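Long-range contacts in 3-methylornithine synthase (Methanosarcina barkeri, PDB 3T7V), which catalyses the radical-based isomerization of L-lysine to (3R)-3-methyl-D-ornithine, a step in pyrrolysine biosynthesis, using S-adenosylmethionine and a [4Fe-4S] cluster: residues A[77-81]-A[309-315]; A[87-91]-A[306-310]. One frame throughout, in Å; residues are numbered along the deposited sequence.

Contact 1. Residues A[77-81]-A[309-315]; sequences FCYYN and GVANYDR. With SAM (S-adenosylmethionine), chain C; SF4 (iron/sulfur cluster), chain B.
At the end of the CX3CX2C cluster motif of radical SAM enzymes, Y79 and Y80 meet V310 and R315 of segment 309-315. The R315 chain bends at chi3 (-86°), which turns its guanidinium over one face of the Y79 ring: R315 CZ stands 4.2 Å from the centroid of the Y79 ring, 24° off the normal, and the planes are tilted by 31°, a cation-pi geometry. Replacing Y79 by an alanine would remove the face under R315 and would probably leave its guanidinium freer to turn. Y79 also sets its edge atom CD2 over the centre of one Y80 face. Y80 brings its edge to the backbone, CE1 lying 3.5 Å from V310 O, while its hydroxyl is hydrogen-bonded to E308. Water 1 donates to V310 O and accepts from Y79 N (2.9 Å).

C78 SG binds the iron FE3 of the [4Fe-4S] cluster at 2.3 Å and accepts from Y80 N at 3.4 Å; on the other segment, V310 CG1 comes within 3.3 Å of SAM C8. Cluster ligand and cofactor neighbour are thus joined through backbone, water and aromatic edge, and the N-H directed at the thiolate would probably temper its negative charge.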
loop_
_atom_site.group_PDB
_atom_site.type_symbol
_atom_site.label_atom_id
_atom_site.label_comp_id
_atom_site.label_asym_id
_atom_site.label_seq_id
_atom_site.Cartn_x
_atom_site.Cartn_y
_atom_site.Cartn_z
ATOM N N PHE A 77 -9.465 5.546 -12.295
ATOM C CA PHE A 77 -8.046 5.904 -12.115
ATOM C C PHE A 77 -7.082 4.769 -12.559
ATOM O O PHE A 77 -5.862 5.008 -12.658
ATOM C CB PHE A 77 -7.745 6.248 -10.615
ATOM C CG PHE A 77 -8.181 5.202 -9.655
ATOM C CD1 PHE A 77 -7.323 4.131 -9.311
ATOM C CD2 PHE A 77 -9.464 5.252 -9.099
ATOM C CE1 PHE A 77 -7.786 3.145 -8.442
ATOM C CE2 PHE A 77 -9.883 4.334 -8.143
ATOM C CZ PHE A 77 -9.046 3.228 -7.853
ATOM N N CYS A 78 -7.612 3.519 -12.699
ATOM C CA CYS A 78 -6.713 2.396 -12.747
ATOM C C CYS A 78 -6.504 1.880 -14.160
ATOM O O CYS A 78 -7.460 1.682 -14.909
ATOM C CB CYS A 78 -7.367 1.265 -11.929
ATOM S SG CYS A 78 -6.295 -0.197 -11.843
ATOM N N TYR A 79 -5.243 1.668 -14.516
ATOM C CA TYR A 79 -4.927 1.157 -15.876
ATOM C C TYR A 79 -5.639 -0.178 -16.143
ATOM O O TYR A 79 -5.901 -0.499 -17.320
ATOM C CB TYR A 79 -3.425 0.915 -15.914
ATOM C CG TYR A 79 -2.879 0.509 -17.277
ATOM C CD1 TYR A 79 -2.870 1.453 -18.351
ATOM C CD2 TYR A 79 -2.458 -0.771 -17.484
ATOM C CE1 TYR A 79 -2.352 1.063 -19.600
ATOM C CE2 TYR A 79 -1.905 -1.137 -18.709
ATOM C CZ TYR A 79 -1.869 -0.209 -19.735
ATOM O OH TYR A 79 -1.343 -0.606 -20.953
ATOM N N TYR A 80 -5.896 -0.984 -15.108
ATOM C CA TYR A 80 -6.378 -2.325 -15.319
ATOM C C TYR A 80 -7.899 -2.390 -15.291
ATOM O O TYR A 80 -8.469 -3.458 -15.398
ATOM C CB TYR A 80 -5.736 -3.254 -14.237
ATOM C CG TYR A 80 -4.253 -3.263 -14.366
ATOM C CD1 TYR A 80 -3.458 -2.411 -13.606
ATOM C CD2 TYR A 80 -3.630 -4.120 -15.229
ATOM C CE1 TYR A 80 -2.082 -2.362 -13.741
ATOM C CE2 TYR A 80 -2.217 -4.072 -15.372
ATOM C CZ TYR A 80 -1.473 -3.161 -14.595
ATOM O OH TYR A 80 -0.103 -3.216 -14.831
ATOM N N ASN A 81 -8.585 -1.232 -15.269
ATOM C CA ASN A 81 -10.059 -1.277 -15.334
ATOM C C ASN A 81 -10.546 -2.039 -16.556
ATOM O O ASN A 81 -9.864 -2.017 -17.592
ATOM C CB ASN A 81 -10.670 0.057 -15.074
ATOM C CG ASN A 81 -10.837 0.765 -16.308
ATOM O OD1 ASN A 81 -11.892 0.573 -16.994
ATOM N ND2 ASN A 81 -9.875 1.560 -16.644
ATOM N N GLY A 309 3.828 -3.740 -11.567
ATOM C CA GLY A 309 3.275 -2.973 -10.425
ATOM C C GLY A 309 1.838 -2.575 -10.817
ATOM O O GLY A 309 1.245 -3.088 -11.764
ATOM N N VAL A 310 1.296 -1.608 -10.112
ATOM C CA VAL A 310 -0.092 -1.110 -10.408
ATOM C C VAL A 310 -0.046 0.267 -11.054
ATOM O O VAL A 310 -0.701 0.464 -12.119
ATOM C CB VAL A 310 -0.984 -1.056 -9.118
ATOM C CG1 VAL A 310 -2.391 -0.568 -9.510
ATOM C CG2 VAL A 310 -1.023 -2.480 -8.521
ATOM N N ALA A 311 0.704 1.182 -10.473
ATOM C CA ALA A 311 0.861 2.526 -11.060
ATOM C C ALA A 311 1.962 2.519 -12.117
ATOM O O ALA A 311 1.901 3.296 -13.098
ATOM C CB ALA A 311 1.106 3.539 -9.963
ATOM N N ASN A 312 3.017 1.693 -11.904
ATOM C CA ASN A 312 4.028 1.463 -12.974
ATOM C C ASN A 312 4.692 2.779 -13.435
ATOM O O ASN A 312 4.697 3.069 -14.616
ATOM C CB ASN A 312 3.459 0.637 -14.173
ATOM C CG ASN A 312 3.025 -0.735 -13.756
ATOM O OD1 ASN A 312 1.817 -1.069 -13.844
ATOM N ND2 ASN A 312 3.939 -1.493 -13.259
ATOM N N TYR A 313 5.283 3.511 -12.488
ATOM C CA TYR A 313 5.973 4.775 -12.869
ATOM C C TYR A 313 7.078 4.518 -13.894
ATOM O O TYR A 313 7.393 5.431 -14.692
ATOM C CB TYR A 313 6.577 5.485 -11.643
ATOM C CG TYR A 313 7.980 4.996 -11.354
ATOM C CD1 TYR A 313 9.091 5.752 -11.801
ATOM C CD2 TYR A 313 8.235 3.779 -10.691
ATOM C CE1 TYR A 313 10.392 5.288 -11.606
ATOM C CE2 TYR A 313 9.528 3.311 -10.485
ATOM C CZ TYR A 313 10.594 4.053 -10.986
ATOM O OH TYR A 313 11.871 3.578 -10.809
ATOM N N ASP A 314 7.649 3.295 -13.893
ATOM C CA ASP A 314 8.762 2.867 -14.697
ATOM C C ASP A 314 8.370 2.093 -15.956
ATOM O O ASP A 314 9.213 1.415 -16.536
ATOM C CB ASP A 314 9.732 2.053 -13.813
ATOM C CG ASP A 314 9.042 0.903 -13.018
ATOM O OD1 ASP A 314 7.769 0.782 -13.036
ATOM O OD2 ASP A 314 9.775 0.208 -12.301
ATOM N N ARG A 315 7.118 2.232 -16.399
ATOM C CA ARG A 315 6.565 1.517 -17.574
ATOM C C ARG A 315 7.377 1.812 -18.804
ATOM O O ARG A 315 7.564 0.911 -19.621
ATOM C CB ARG A 315 5.086 1.935 -17.802
ATOM C CG ARG A 315 4.264 1.174 -18.872
ATOM C CD ARG A 315 2.827 1.727 -18.938
ATOM N NE ARG A 315 1.952 1.071 -17.948
ATOM C CZ ARG A 315 1.711 -0.243 -17.917
ATOM N NH1 ARG A 315 2.235 -1.085 -18.818
ATOM N NH2 ARG A 315 0.922 -0.742 -16.980
HETATM N N SAM C . -8.077 -4.889 -7.393
HETATM C CA SAM C . -7.906 -4.816 -6.019
HETATM C C SAM C . -8.364 -3.557 -5.402
HETATM O O SAM C . -8.775 -2.624 -6.121
HETATM O OXT SAM C . -8.428 -3.528 -4.122
HETATM C CB SAM C . -6.609 -4.607 -5.660
HETATM C CG SAM C . -5.722 -3.686 -6.394
HETATM S SD SAM C . -4.935 -2.435 -5.292
HETATM C CE SAM C . -3.227 -2.880 -5.442
HETATM C "C5'" SAM C . -5.000 -0.985 -6.323
HETATM C "C4'" SAM C . -4.975 0.150 -5.614
HETATM O "O4'" SAM C . -3.681 0.534 -6.403
HETATM C "C3'" SAM C . -6.022 0.962 -5.702
HETATM O "O3'" SAM C . -6.443 0.672 -4.361
HETATM C "C2'" SAM C . -5.135 2.213 -5.635
HETATM O "O2'" SAM C . -4.977 2.754 -4.283
HETATM C "C1'" SAM C . -3.765 1.959 -6.290
HETATM N N9 SAM C . -3.782 2.455 -7.715
HETATM C C8 SAM C . -4.444 1.972 -8.810
HETATM N N7 SAM C . -4.202 2.761 -9.847
HETATM C C5 SAM C . -3.361 3.763 -9.422
HETATM C C6 SAM C . -2.843 4.904 -10.054
HETATM N N6 SAM C . -3.096 5.199 -11.330
HETATM N N1 SAM C . -2.003 5.689 -9.364
HETATM C C2 SAM C . -1.718 5.448 -8.050
HETATM N N3 SAM C . -2.291 4.422 -7.376
HETATM C C4 SAM C . -3.096 3.573 -8.090
HETATM FE FE1 SF4 B . -8.397 -2.907 -8.253
HETATM FE FE2 SF4 B . -9.669 -3.412 -10.684
HETATM FE FE3 SF4 B . -7.799 -1.507 -10.641
HETATM FE FE4 SF4 B . -10.130 -1.066 -9.476
HETATM S S1 SF4 B . -9.838 -1.429 -11.690
HETATM S S2 SF4 B . -8.087 -0.629 -8.587
HETATM S S3 SF4 B . -10.703 -3.071 -8.642
HETATM S S4 SF4 B . -7.436 -3.685 -10.302
HETATM O O HOH W 1 -3.228 1.937 -12.508
#

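Contact 2. Residues A[87-91]-A[306-310]; sequences NRYRL and QLEGV. With SAM (S-adenosylmethionine), chain C.
L307, the first residue of segment 306-310 to touch segment 87-91, sets CD2 against two side chains. L307 CD2 lies 3.6 Å from Y89 OH and 3.8 Å from L91 CD2, and the leucine crosses both partners at about a right angle. L307 also rests on I65 and L91 on F67, so the apolar part of the contact is layered against strand 58-68. The contact joins the loops after strands 58-68 and 296-300 of the TIM barrel, near pocket-lining V310.

The next residue, E308, supplies the polar part. Its backbone N donates to Y89 OH over 3.2 Å, and the N-H...O angle of 173° makes the bond almost straight. Y89 OH has a second partner in Y66 O, also on strand 58-68, so the phenol is gripped by two backbones. Chi1 of 67° sets Y89 CG between its backbone N and carbonyl carbon, and the ring reaches across to the glutamate. There E308 CG lies at the ring edge, in plane, E308 CD is 3.7 Å from Y89 CE1, and the carboxylate and ring planes are 89° apart.

Two waters bridge the carboxylate to N87. Water 2 donates to N87 O and to E308 OE1, which also pairs with Y80 OH; water 3 donates to N87 OD1 and, at 2.6 Å, to E308 OE2. With donors on both oxygens and the positive rim of the phenol alongside, the carboxylate is probably stabilised as an anion.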
loop_
_atom_site.group_PDB
_atom_site.type_symbol
_atom_site.label_atom_id
_atom_site.label_comp_id
_atom_site.label_asym_id
_atom_site.label_seq_id
_atom_site.Cartn_x
_atom_site.Cartn_y
_atom_site.Cartn_z
ATOM N N ASN A 87 -2.792 -5.387 -22.449
ATOM C CA ASN A 87 -2.175 -6.719 -22.256
ATOM C C ASN A 87 -2.588 -7.108 -20.832
ATOM O O ASN A 87 -2.554 -6.254 -19.916
ATOM C CB ASN A 87 -0.660 -6.632 -22.388
ATOM C CG ASN A 87 -0.009 -7.941 -22.083
ATOM O OD1 ASN A 87 0.733 -8.100 -21.087
ATOM N ND2 ASN A 87 -0.473 -8.895 -22.725
ATOM N N ARG A 88 -2.971 -8.390 -20.642
ATOM C CA ARG A 88 -3.342 -8.922 -19.328
ATOM C C ARG A 88 -2.799 -10.333 -19.217
ATOM O O ARG A 88 -2.680 -11.061 -20.211
ATOM C CB ARG A 88 -4.837 -9.038 -19.186
ATOM C CG ARG A 88 -5.410 -7.598 -19.095
ATOM C CD ARG A 88 -6.842 -7.615 -18.843
ATOM N NE ARG A 88 -7.485 -6.356 -19.125
ATOM C CZ ARG A 88 -7.796 -5.462 -18.172
ATOM N NH1 ARG A 88 -7.514 -5.635 -16.872
ATOM N NH2 ARG A 88 -8.459 -4.362 -18.539
ATOM N N TYR A 89 -2.391 -10.701 -17.999
ATOM C CA TYR A 89 -1.846 -12.023 -17.775
ATOM C C TYR A 89 -2.442 -12.652 -16.546
ATOM O O TYR A 89 -2.949 -11.926 -15.651
ATOM C CB TYR A 89 -0.292 -11.964 -17.693
ATOM C CG TYR A 89 0.267 -11.210 -16.480
ATOM C CD1 TYR A 89 0.717 -9.894 -16.581
ATOM C CD2 TYR A 89 0.357 -11.858 -15.215
ATOM C CE1 TYR A 89 1.246 -9.222 -15.492
ATOM C CE2 TYR A 89 0.846 -11.160 -14.067
ATOM C CZ TYR A 89 1.320 -9.882 -14.247
ATOM O OH TYR A 89 1.809 -9.232 -13.127
ATOM N N ARG A 90 -2.294 -13.956 -16.420
ATOM C CA ARG A 90 -2.782 -14.707 -15.224
ATOM C C ARG A 90 -1.749 -15.785 -15.008
ATOM O O ARG A 90 -1.584 -16.688 -15.845
ATOM C CB ARG A 90 -4.155 -15.274 -15.503
ATOM C CG ARG A 90 -4.719 -16.061 -14.325
ATOM C CD ARG A 90 -6.087 -16.668 -14.656
ATOM N NE ARG A 90 -7.118 -15.629 -14.982
ATOM C CZ ARG A 90 -7.715 -15.422 -16.153
ATOM N NH1 ARG A 90 -7.305 -16.074 -17.305
ATOM N NH2 ARG A 90 -8.689 -14.582 -16.237
ATOM N N LEU A 91 -0.940 -15.655 -13.962
ATOM C CA LEU A 91 0.190 -16.616 -13.732
ATOM C C LEU A 91 -0.397 -18.013 -13.561
ATOM O O LEU A 91 -1.422 -18.242 -12.895
ATOM C CB LEU A 91 0.941 -16.272 -12.463
ATOM C CG LEU A 91 1.597 -14.883 -12.470
ATOM C CD1 LEU A 91 2.348 -14.730 -11.163
ATOM C CD2 LEU A 91 2.547 -14.704 -13.701
ATOM N N GLN A 306 9.126 -10.291 -14.792
ATOM C CA GLN A 306 8.421 -9.504 -15.780
ATOM C C GLN A 306 7.128 -9.037 -15.137
ATOM O O GLN A 306 6.250 -8.485 -15.795
ATOM C CB GLN A 306 8.054 -10.420 -16.921
ATOM C CG GLN A 306 7.726 -11.819 -16.402
ATOM C CD GLN A 306 7.258 -12.787 -17.469
ATOM O OE1 GLN A 306 6.050 -12.939 -17.677
ATOM N NE2 GLN A 306 8.202 -13.462 -18.145
ATOM N N LEU A 307 6.947 -9.325 -13.837
ATOM C CA LEU A 307 5.643 -8.987 -13.198
ATOM C C LEU A 307 5.462 -7.490 -13.152
ATOM O O LEU A 307 6.415 -6.712 -13.128
ATOM C CB LEU A 307 5.560 -9.510 -11.753
ATOM C CG LEU A 307 5.557 -11.071 -11.632
ATOM C CD1 LEU A 307 5.527 -11.487 -10.179
ATOM C CD2 LEU A 307 4.378 -11.656 -12.388
ATOM N N GLU A 308 4.213 -7.075 -13.079
ATOM C CA GLU A 308 3.890 -5.602 -13.100
ATOM C C GLU A 308 3.652 -5.051 -11.695
ATOM O O GLU A 308 3.382 -5.788 -10.716
ATOM C CB GLU A 308 2.623 -5.413 -13.977
ATOM C CG GLU A 308 3.052 -5.713 -15.450
ATOM C CD GLU A 308 2.036 -5.711 -16.509
ATOM O OE1 GLU A 308 0.910 -5.257 -16.248
ATOM O OE2 GLU A 308 2.416 -6.170 -17.652
ATOM N N GLY A 309 3.828 -3.740 -11.567
ATOM C CA GLY A 309 3.275 -2.973 -10.425
ATOM C C GLY A 309 1.838 -2.575 -10.817
ATOM O O GLY A 309 1.245 -3.088 -11.764
ATOM N N VAL A 310 1.296 -1.608 -10.112
ATOM C CA VAL A 310 -0.092 -1.110 -10.408
ATOM C C VAL A 310 -0.046 0.267 -11.054
ATOM O O VAL A 310 -0.701 0.464 -12.119
ATOM C CB VAL A 310 -0.984 -1.056 -9.118
ATOM C CG1 VAL A 310 -2.391 -0.568 -9.510
ATOM C CG2 VAL A 310 -1.023 -2.480 -8.521
HETATM N N SAM C . -8.077 -4.889 -7.393
HETATM C CA SAM C . -7.906 -4.816 -6.019
HETATM C C SAM C . -8.364 -3.557 -5.402
HETATM O O SAM C . -8.775 -2.624 -6.121
HETATM O OXT SAM C . -8.428 -3.528 -4.122
HETATM C CB SAM C . -6.609 -4.607 -5.660
HETATM C CG SAM C . -5.722 -3.686 -6.394
HETATM S SD SAM C . -4.935 -2.435 -5.292
HETATM C CE SAM C . -3.227 -2.880 -5.442
HETATM C "C5'" SAM C . -5.000 -0.985 -6.323
HETATM C "C4'" SAM C . -4.975 0.150 -5.614
HETATM O "O4'" SAM C . -3.681 0.534 -6.403
HETATM C "C3'" SAM C . -6.022 0.962 -5.702
HETATM O "O3'" SAM C . -6.443 0.672 -4.361
HETATM C "C2'" SAM C . -5.135 2.213 -5.635
HETATM O "O2'" SAM C . -4.977 2.754 -4.283
HETATM C "C1'" SAM C . -3.765 1.959 -6.290
HETATM N N9 SAM C . -3.782 2.455 -7.715
HETATM C C8 SAM C . -4.444 1.972 -8.810
HETATM N N7 SAM C . -4.202 2.761 -9.847
HETATM C C5 SAM C . -3.361 3.763 -9.422
HETATM C C6 SAM C . -2.843 4.904 -10.054
HETATM N N6 SAM C . -3.096 5.199 -11.330
HETATM N N1 SAM C . -2.003 5.689 -9.364
HETATM C C2 SAM C . -1.718 5.448 -8.050
HETATM N N3 SAM C . -2.291 4.422 -7.376
HETATM C C4 SAM C . -3.096 3.573 -8.090
HETATM O O HOH W 2 -0.975 -6.905 -17.615
HETATM O O HOH W 3 1.586 -5.443 -19.986
#

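Overall arrangement
The centres of contacts 1 and 2 are about 10 Å apart, on the same side of the chain's centre. Both join one loop, between strand 58-68 and helix 93-103, to another, between strand 296-300 and helix 324-334. Along the chain the order is 77-81, 87-91, 306-310 and 309-315; the last two share G309 and V310. Y80 O of contact 1 probably accepts from R88 NH1 of contact 2. Strands 58-68 and 296-300 are parallel neighbours in the TIM-barrel sheet; contact 1 ties the loops together at the cluster and SAM, and contact 2 does so farther out, with the E308 side chain about 9 Å from the bound product.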